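Side-chain contacts in putative diguanylate cyclase (GGDEF) with PAS/PAC domain (PDB 3LIF), which probably makes cyclic di-GMP from two GTP molecules in its GGDEF domain, this chain being only its extracellular PDC-fold sensor domain: residues Phe101-His104 with Arg105-Asp109; Ile118-Arg121 with Thr122-Val125; Ser155-Tyr158 with Lys159-Asp162; Leu179-Trp182 with Pro183-Gln186. One frame throughout, in Å; residues are numbered along the deposited sequence.

None of the four local contacts is fully buried: contacts 1, 3 and 4 are partly buried, and contact 2 lies at the surface. Contacts 1 and 2 belong to the part built on the first five-stranded antiparallel sheet, where one closes helix 99-106 and the other joins strands 113-119 and 126-135. Contacts 3 and 4 belong with the second sheet and touch each other, Ser155 CB lying 3.9 Å from Leu185 CD2; contacts 1 and 3, by comparison, have centres about 35 Å apart. Their chemistry differs too: an amide over a tyrosine ring and an arginine at a phenylalanine edge in contact 1, serine-to-backbone bonds in contact 2, paired phenylalanines in contact 3, a proline over a tryptophan face in contact 4.

Contact 1. Residues Phe101-His104 with Arg105-Asp109; sequences FRYH and RANDD
Tyr103 carries the last turn of helix 99-106, its ring lying under the side-chain amide of Asn107. The two planes are only 22° apart, so the amide stacks over one ring face. With CG anti to the backbone N (chi1 170°), the ring reaches past the helix end, and Tyr103 OH meets Asp109 OD1 at 2.8 Å, a weak hydrogen bond; Asp109 OD2 turns instead to the backbone N of Thr111. A valine here would probably leave Asp109 OD1 without its hydroxyl partner and the Asn107 amide without the ring face beneath it.

One turn back the ring is met at its edge: Phe101 CE2 lies 3.5 Å from Arg105 NH1 and beneath the guanidinium face, the planes 71° apart. The charge therefore sits beside the ring, unlike a cation-pi stack. The Arg105 chain bends at chi3, which also brings NH2 to 3.7 Å from Arg102 CG. A water bridges the same arginine to the helix, accepting from Arg105 NE (2.9 Å) and donating to Arg102 O (2.7 Å). Phe101 and His104 pack on Val144 of strand 141-149. Backbone bonds underlie both pairs: Arg105 N to Phe101 O, 3.1 Å, and Asn107 N to Tyr103 O, 3.0 Å, the latter where helical angles end. Beyond these, an amide-ring stack and one weak hydroxyl-carboxylate bond hold the loop, consistent with a modest polar link at a partly exposed helix end.

Contact 2. Residues Ile118-Arg121 with Thr122-Val125; sequences IQSR and TSGV
Ser120 turns its side chain into the loop formed by Thr122, Ser123, Gly124 and Val125, and can be followed atom by atom. Its CB lies 3.3 Å from Val125 O, the carbonyl that also accepts from Ser120 N in a nearly straight bond (3.0 Å, N-H...O 169°). That donor stands above the carbonyl plane, 40° out of it, so the bond is straight at the hydrogen yet not directed at a lone pair. Beyond CB, chi1 of 153° swings OG to the side remote from the backbone N and over the following peptides. There OG accepts two backbone hydrogen bonds, from Thr122 N at 2.9 Å and from Ser123 N at 2.8 Å. The carbonyl of the same residue completes the pattern, Ser120 O taking Gly124 N at 2.8 Å.

A serine that gathers the N-H groups two and three residues on, with its carbonyl bonded four residues on, forms an ST motif. Here it shapes the connection of the antiparallel strands 113-119 and 126-135, a beta hairpin in the first sheet. Gly124, with positive phi, turns the chain back. Outward from the turn, Arg121 forms a salt bridge with Asp97 and Thr122 OG1 a hydrogen bond with Asp72; a bound methylpentanediol, probably from crystallisation, lies about 3 Å from the Thr122 side chain. A single buried serine thus satisfies two successive amides of a loop at the surface, so the turn is held by polar bonds and little apolar packing.

Contact 3. Residues Ser155-Tyr158 with Lys159-Asp162; sequences STFY and KTFD
Phe157 O and Thr160 meet where helix 151-158 runs out: Lys159 N still reaches Ser155 O (2.9 Å), and a type I beta turn from Tyr158 to Phe161 then takes over, its closing bond weak. Two donors of Thr160 grip Phe157 O. The hydroxyl OG1 donates at 2.8 Å in the carbonyl plane, whereas the backbone N, 3.0 Å away, approaches from above it. A chi1 of 72° sets OG1 between its own N and carbonyl carbon, within reach of that oxygen.

This helix end faces the long N-terminal helix 5-47 of the PDC fold: both Phe157 and Phe161 touch Leu24, and Phe157 also stacks on His27. The two phenylalanines form a T-shaped pair, with the edge of Phe161 directed at the face of Phe157, the planes at 82° and the centroids 5.4 Å apart. Phe161 CE2 makes the approach, 3.9 Å from Phe157 CZ and offset toward the rim. Replaced by a serine, Phe161 would no longer lay an edge on Phe157, which would probably open a gap over that face and leave Leu24 less well covered. The near edge of Phe161 also borders a carbonyl, its CD2 lying 3.6 Å from Tyr158 O.

Contact 4. Residues Leu179-Trp182 with Pro183-Gln186; sequences LIQW and PSLQ
Pro183 rides on the indole of Trp182, its neighbour across a cis peptide bond. The cis link folds the proline back over the ring: Pro183 CA stands 3.6 Å from the centroid of the six-membered ring and 29° off its normal, a CH-pi contact, and Pro183 CB follows 3.8 Å from Trp182 CE2. The indole, trans to the Trp182 N about the CA-CB bond, lies alongside the peptide to Pro183. A second bump comes at the rim, where Leu185 CD2 lies near the ring plane, 4.1 Å from Trp182 CE3. Leu185 CD2 fills a shallow hollow bounded by the indole edge, Gln181 O and the end of Ile180, 4.3 Å from Ile180 CD1.

The turn follows strand 178-182, an outermost strand of the second antiparallel sheet of this PDC-fold domain. Earlier in the strand, Leu179 and Ile180 both face Leu171, a classic beta bulge. Across the turn, Leu185 N donates to Gln181 O at 2.8 Å, its donor tilted 30° from the carbonyl plane, while Gln181 N to Gln186 O is weak. Ser184 OG accepts from Gln186 N in an ST turn, although the position of this oxygen is less sure. Ile180, its chain bent at chi2 (59°), brings CD1 to 3.4 Å from Gln186 O, where the returning chain covers its tip; Phe154 and Tyr158 of helix 151-158 also pack against this isoleucine.

Contact 1. Residues Phe101-His104 with Arg105-Asp109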
# COMPACT_ATOMS: atom_id res chain seq x y z
N PHE A 101 -11.44 12.32 -0.80
CA PHE A 101 -12.73 12.76 -1.31
C PHE A 101 -12.55 14.06 -2.01
O PHE A 101 -12.96 14.21 -3.17
CB PHE A 101 -13.78 12.91 -0.24
CG PHE A 101 -14.99 13.67 -0.71
CD1 PHE A 101 -15.98 13.03 -1.42
CD2 PHE A 101 -15.14 15.02 -0.44
CE1 PHE A 101 -17.09 13.71 -1.84
CE2 PHE A 101 -16.26 15.73 -0.91
CZ PHE A 101 -17.22 15.07 -1.62
N ARG A 102 -11.93 15.03 -1.33
CA ARG A 102 -11.63 16.28 -2.00
C ARG A 102 -10.88 16.05 -3.32
O ARG A 102 -11.15 16.70 -4.30
CB ARG A 102 -10.91 17.26 -1.05
CG ARG A 102 -11.94 18.01 -0.19
CD ARG A 102 -11.41 18.93 0.86
NE ARG A 102 -10.70 18.16 1.87
CZ ARG A 102 -9.36 18.07 1.90
NH1 ARG A 102 -8.64 18.69 0.96
NH2 ARG A 102 -8.72 17.38 2.86
N TYR A 103 -9.93 15.13 -3.36
CA TYR A 103 -9.15 14.99 -4.56
C TYR A 103 -10.01 14.49 -5.75
O TYR A 103 -9.96 15.03 -6.86
CB TYR A 103 -7.96 14.10 -4.29
CG TYR A 103 -7.21 13.72 -5.54
CD1 TYR A 103 -7.65 12.63 -6.31
CD2 TYR A 103 -6.09 14.44 -5.97
CE1 TYR A 103 -7.00 12.27 -7.49
CE2 TYR A 103 -5.42 14.08 -7.15
CZ TYR A 103 -5.87 12.98 -7.91
OH TYR A 103 -5.23 12.56 -9.08
N HIS A 104 -10.84 13.48 -5.53
CA HIS A 104 -11.64 13.04 -6.63
C HIS A 104 -12.68 14.00 -7.10
O HIS A 104 -13.10 13.94 -8.26
CB HIS A 104 -12.26 11.69 -6.34
CG HIS A 104 -11.24 10.61 -6.26
ND1 HIS A 104 -11.14 9.74 -5.18
CD2 HIS A 104 -10.20 10.32 -7.07
CE1 HIS A 104 -10.12 8.93 -5.36
NE2 HIS A 104 -9.53 9.27 -6.49
N ARG A 105 -13.17 14.87 -6.19
CA ARG A 105 -14.18 15.82 -6.60
C ARG A 105 -13.52 16.89 -7.48
O ARG A 105 -14.15 17.48 -8.33
CB ARG A 105 -14.83 16.47 -5.41
CG ARG A 105 -15.91 17.48 -5.80
CD ARG A 105 -16.53 18.12 -4.61
NE ARG A 105 -15.53 18.76 -3.78
CZ ARG A 105 -15.73 19.17 -2.52
NH1 ARG A 105 -16.90 18.98 -1.91
NH2 ARG A 105 -14.73 19.73 -1.85
N ALA A 106 -12.25 17.14 -7.26
CA ALA A 106 -11.59 18.15 -8.01
C ALA A 106 -10.99 17.68 -9.34
O ALA A 106 -10.82 18.50 -10.22
CB ALA A 106 -10.52 18.79 -7.16
N ASN A 107 -10.63 16.39 -9.49
CA ASN A 107 -9.91 15.91 -10.69
C ASN A 107 -10.61 14.76 -11.36
O ASN A 107 -10.93 13.76 -10.72
CB ASN A 107 -8.52 15.41 -10.34
CG ASN A 107 -7.77 16.34 -9.44
OD1 ASN A 107 -8.02 16.39 -8.23
ND2 ASN A 107 -6.83 17.07 -10.01
N ASP A 108 -10.83 14.90 -12.67
CA ASP A 108 -11.47 13.84 -13.46
C ASP A 108 -10.37 12.92 -13.98
O ASP A 108 -9.84 13.17 -15.09
CB ASP A 108 -12.18 14.42 -14.70
CG ASP A 108 -11.21 15.25 -15.58
OD1 ASP A 108 -10.28 15.89 -15.01
OD2 ASP A 108 -11.36 15.27 -16.82
N ASP A 109 -10.05 11.89 -13.21
CA ASP A 109 -9.10 10.88 -13.64
C ASP A 109 -9.33 9.50 -13.01
O ASP A 109 -10.11 9.34 -12.06
CB ASP A 109 -7.69 11.34 -13.42
CG ASP A 109 -7.27 11.28 -11.99
OD1 ASP A 109 -6.50 12.19 -11.58
OD2 ASP A 109 -7.67 10.33 -11.28
O HOH W 1 -12.69 18.93 -4.35

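Contact 2. Residues Ile118-Arg121 with Thr122-Val125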
# COMPACT_ATOMS: atom_id res chain seq x y z
N ILE A 118 -4.36 7.39 7.66
CA ILE A 118 -5.49 8.06 8.29
C ILE A 118 -6.16 7.11 9.25
O ILE A 118 -5.96 5.87 9.23
CB ILE A 118 -6.54 8.52 7.29
CG1 ILE A 118 -7.13 7.30 6.52
CG2 ILE A 118 -5.99 9.66 6.39
CD1 ILE A 118 -7.92 7.68 5.17
N GLN A 119 -6.94 7.70 10.13
CA GLN A 119 -7.56 6.88 11.13
C GLN A 119 -8.94 6.48 10.60
O GLN A 119 -9.81 7.33 10.43
CB GLN A 119 -7.61 7.61 12.45
CG GLN A 119 -8.14 6.69 13.48
CD GLN A 119 -8.20 7.31 14.85
OE1 GLN A 119 -8.32 6.60 15.84
NE2 GLN A 119 -8.09 8.62 14.92
N SER A 120 -9.09 5.20 10.26
CA SER A 120 -10.22 4.76 9.49
C SER A 120 -11.51 5.16 10.16
O SER A 120 -11.77 4.75 11.29
CB SER A 120 -10.19 3.24 9.38
OG SER A 120 -11.49 2.66 9.22
N ARG A 121 -12.34 5.93 9.47
CA ARG A 121 -13.72 6.21 9.91
C ARG A 121 -14.65 5.00 9.93
O ARG A 121 -15.85 5.19 10.15
CB ARG A 121 -14.37 7.26 9.02
CG ARG A 121 -13.61 8.57 8.85
CD ARG A 121 -13.94 9.59 9.91
NE ARG A 121 -13.09 10.79 9.96
CZ ARG A 121 -13.16 11.83 9.13
NH1 ARG A 121 -14.01 11.86 8.12
NH2 ARG A 121 -12.37 12.87 9.29
N THR A 122 -14.17 3.76 9.69
CA THR A 122 -15.07 2.62 9.89
C THR A 122 -14.56 1.72 10.94
O THR A 122 -15.31 0.99 11.56
CB THR A 122 -15.31 1.74 8.65
OG1 THR A 122 -14.13 1.00 8.40
CG2 THR A 122 -15.68 2.53 7.39
N SER A 123 -13.25 1.70 11.15
CA SER A 123 -12.72 0.75 12.14
C SER A 123 -11.83 1.35 13.22
O SER A 123 -11.37 0.60 14.06
CB SER A 123 -11.96 -0.37 11.45
OG SER A 123 -10.69 0.12 11.10
N GLY A 124 -11.56 2.65 13.19
CA GLY A 124 -10.70 3.22 14.21
C GLY A 124 -9.19 2.93 14.09
O GLY A 124 -8.38 3.68 14.68
N VAL A 125 -8.80 1.89 13.33
CA VAL A 125 -7.39 1.58 13.02
C VAL A 125 -6.70 2.53 12.03
O VAL A 125 -7.31 2.97 11.03
CB VAL A 125 -7.32 0.21 12.36
CG1 VAL A 125 -5.85 -0.11 12.00
CG2 VAL A 125 -8.02 -0.85 13.23

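Contact 3. Residues Ser155-Tyr158 with Lys159-Asp162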
# COMPACT_ATOMS: atom_id res chain seq x y z
N SER A 155 2.41 -8.16 5.24
CA SER A 155 3.38 -8.63 6.19
C SER A 155 3.41 -10.16 6.19
O SER A 155 4.42 -10.78 6.44
CB SER A 155 3.10 -8.07 7.59
OG SER A 155 1.74 -8.18 7.91
N THR A 156 2.29 -10.79 5.89
CA THR A 156 2.21 -12.23 5.94
C THR A 156 2.97 -12.83 4.79
O THR A 156 3.65 -13.81 4.93
CB THR A 156 0.73 -12.57 5.88
OG1 THR A 156 0.22 -12.38 7.20
CG2 THR A 156 0.42 -14.00 5.33
N PHE A 157 2.84 -12.23 3.63
CA PHE A 157 3.64 -12.61 2.52
C PHE A 157 5.11 -12.36 2.89
O PHE A 157 5.98 -13.17 2.54
CB PHE A 157 3.28 -11.72 1.34
CG PHE A 157 4.06 -12.00 0.10
CD1 PHE A 157 4.16 -13.29 -0.40
CD2 PHE A 157 4.69 -10.98 -0.59
CE1 PHE A 157 4.89 -13.55 -1.57
CE2 PHE A 157 5.42 -11.23 -1.74
CZ PHE A 157 5.52 -12.51 -2.24
N TYR A 158 5.39 -11.26 3.61
CA TYR A 158 6.79 -10.86 3.73
C TYR A 158 7.49 -11.81 4.65
O TYR A 158 8.68 -12.11 4.46
CB TYR A 158 7.02 -9.40 4.17
CG TYR A 158 6.61 -8.37 3.16
CD1 TYR A 158 6.55 -8.69 1.80
CD2 TYR A 158 6.27 -7.09 3.55
CE1 TYR A 158 6.14 -7.75 0.85
CE2 TYR A 158 5.87 -6.13 2.63
CZ TYR A 158 5.80 -6.46 1.28
OH TYR A 158 5.42 -5.50 0.38
N LYS A 159 6.77 -12.34 5.62
CA LYS A 159 7.41 -13.29 6.50
C LYS A 159 7.71 -14.67 5.87
O LYS A 159 8.44 -15.45 6.46
CB LYS A 159 6.67 -13.41 7.82
CG LYS A 159 5.49 -14.28 7.79
CD LYS A 159 4.87 -14.27 9.19
CE LYS A 159 5.66 -15.18 10.14
NZ LYS A 159 4.99 -15.12 11.45
N THR A 160 7.22 -14.95 4.67
CA THR A 160 7.59 -16.19 4.05
C THR A 160 9.05 -16.22 3.55
O THR A 160 9.40 -17.11 2.78
CB THR A 160 6.71 -16.53 2.81
OG1 THR A 160 7.06 -15.66 1.73
CG2 THR A 160 5.24 -16.44 3.11
N PHE A 161 9.89 -15.27 3.90
CA PHE A 161 11.16 -15.20 3.20
C PHE A 161 12.31 -15.39 4.13
O PHE A 161 12.45 -14.66 5.10
CB PHE A 161 11.34 -13.87 2.49
CG PHE A 161 10.61 -13.79 1.20
CD1 PHE A 161 11.13 -14.36 0.06
CD2 PHE A 161 9.38 -13.13 1.13
CE1 PHE A 161 10.45 -14.29 -1.16
CE2 PHE A 161 8.70 -13.05 -0.07
CZ PHE A 161 9.24 -13.64 -1.23
N ASP A 162 13.16 -16.35 3.82
CA ASP A 162 14.29 -16.57 4.71
C ASP A 162 15.46 -15.58 4.54
O ASP A 162 16.23 -15.64 3.56
CB ASP A 162 14.77 -18.02 4.67
CG ASP A 162 15.44 -18.40 5.99
OD1 ASP A 162 15.43 -17.53 6.91
OD2 ASP A 162 15.98 -19.53 6.10

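Contact 4. Residues Leu179-Trp182 with Pro183-Gln186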
# COMPACT_ATOMS: atom_id res chain seq x y z
N LEU A 179 4.21 2.23 4.57
CA LEU A 179 2.91 1.50 4.65
C LEU A 179 3.01 0.23 5.50
O LEU A 179 2.14 -0.12 6.30
CB LEU A 179 2.44 1.05 3.28
CG LEU A 179 1.71 2.11 2.47
CD1 LEU A 179 2.77 3.00 1.81
CD2 LEU A 179 0.75 1.45 1.43
N ILE A 180 4.06 -0.52 5.27
CA ILE A 180 4.24 -1.63 6.15
C ILE A 180 5.68 -2.03 6.22
O ILE A 180 6.46 -1.82 5.28
CB ILE A 180 3.37 -2.83 5.80
CG1 ILE A 180 3.61 -3.91 6.87
CG2 ILE A 180 3.60 -3.29 4.41
CD1 ILE A 180 3.24 -3.38 8.46
N GLN A 181 6.03 -2.55 7.38
CA GLN A 181 7.37 -3.04 7.55
C GLN A 181 7.42 -4.38 8.31
O GLN A 181 6.74 -4.60 9.32
CB GLN A 181 8.26 -1.89 8.06
CG GLN A 181 9.06 -2.16 9.30
CD GLN A 181 10.12 -3.20 9.09
OE1 GLN A 181 10.64 -3.36 8.00
NE2 GLN A 181 10.41 -3.92 10.13
N TRP A 182 8.15 -5.32 7.74
CA TRP A 182 8.36 -6.59 8.39
C TRP A 182 9.84 -6.70 8.90
O TRP A 182 10.78 -6.40 8.15
CB TRP A 182 7.93 -7.73 7.45
CG TRP A 182 8.33 -9.07 7.99
CD1 TRP A 182 9.41 -9.83 7.60
CD2 TRP A 182 7.72 -9.77 9.07
NE1 TRP A 182 9.48 -10.97 8.35
CE2 TRP A 182 8.45 -10.97 9.26
CE3 TRP A 182 6.61 -9.52 9.89
CZ2 TRP A 182 8.12 -11.91 10.25
CZ3 TRP A 182 6.27 -10.48 10.90
CH2 TRP A 182 7.02 -11.65 11.06
N PRO A 183 10.06 -7.17 10.15
CA PRO A 183 9.14 -7.74 11.16
C PRO A 183 8.60 -6.73 12.22
O PRO A 183 7.74 -7.09 12.99
CB PRO A 183 10.04 -8.74 11.89
CG PRO A 183 11.39 -8.05 11.89
CD PRO A 183 11.47 -7.39 10.54
N SER A 184 9.10 -5.51 12.29
CA SER A 184 8.59 -4.58 13.26
C SER A 184 7.07 -4.43 13.23
O SER A 184 6.50 -4.22 14.23
CB SER A 184 9.21 -3.18 13.06
OG SER A 184 8.48 -2.41 12.11
N LEU A 185 6.42 -4.47 12.07
CA LEU A 185 4.98 -4.14 11.98
C LEU A 185 4.66 -2.63 12.11
O LEU A 185 3.50 -2.24 12.17
CB LEU A 185 4.11 -4.96 12.95
CG LEU A 185 4.10 -6.47 12.64
CD1 LEU A 185 3.11 -7.26 13.48
CD2 LEU A 185 3.91 -6.74 11.14
N GLN A 186 5.67 -1.77 12.11
CA GLN A 186 5.36 -0.34 12.04
C GLN A 186 4.66 0.10 10.77
O GLN A 186 4.66 -0.58 9.73
CB GLN A 186 6.61 0.48 12.29
CG GLN A 186 7.16 0.23 13.64
CD GLN A 186 8.38 1.05 13.95
OE1 GLN A 186 9.27 0.57 14.62
NE2 GLN A 186 8.45 2.30 13.47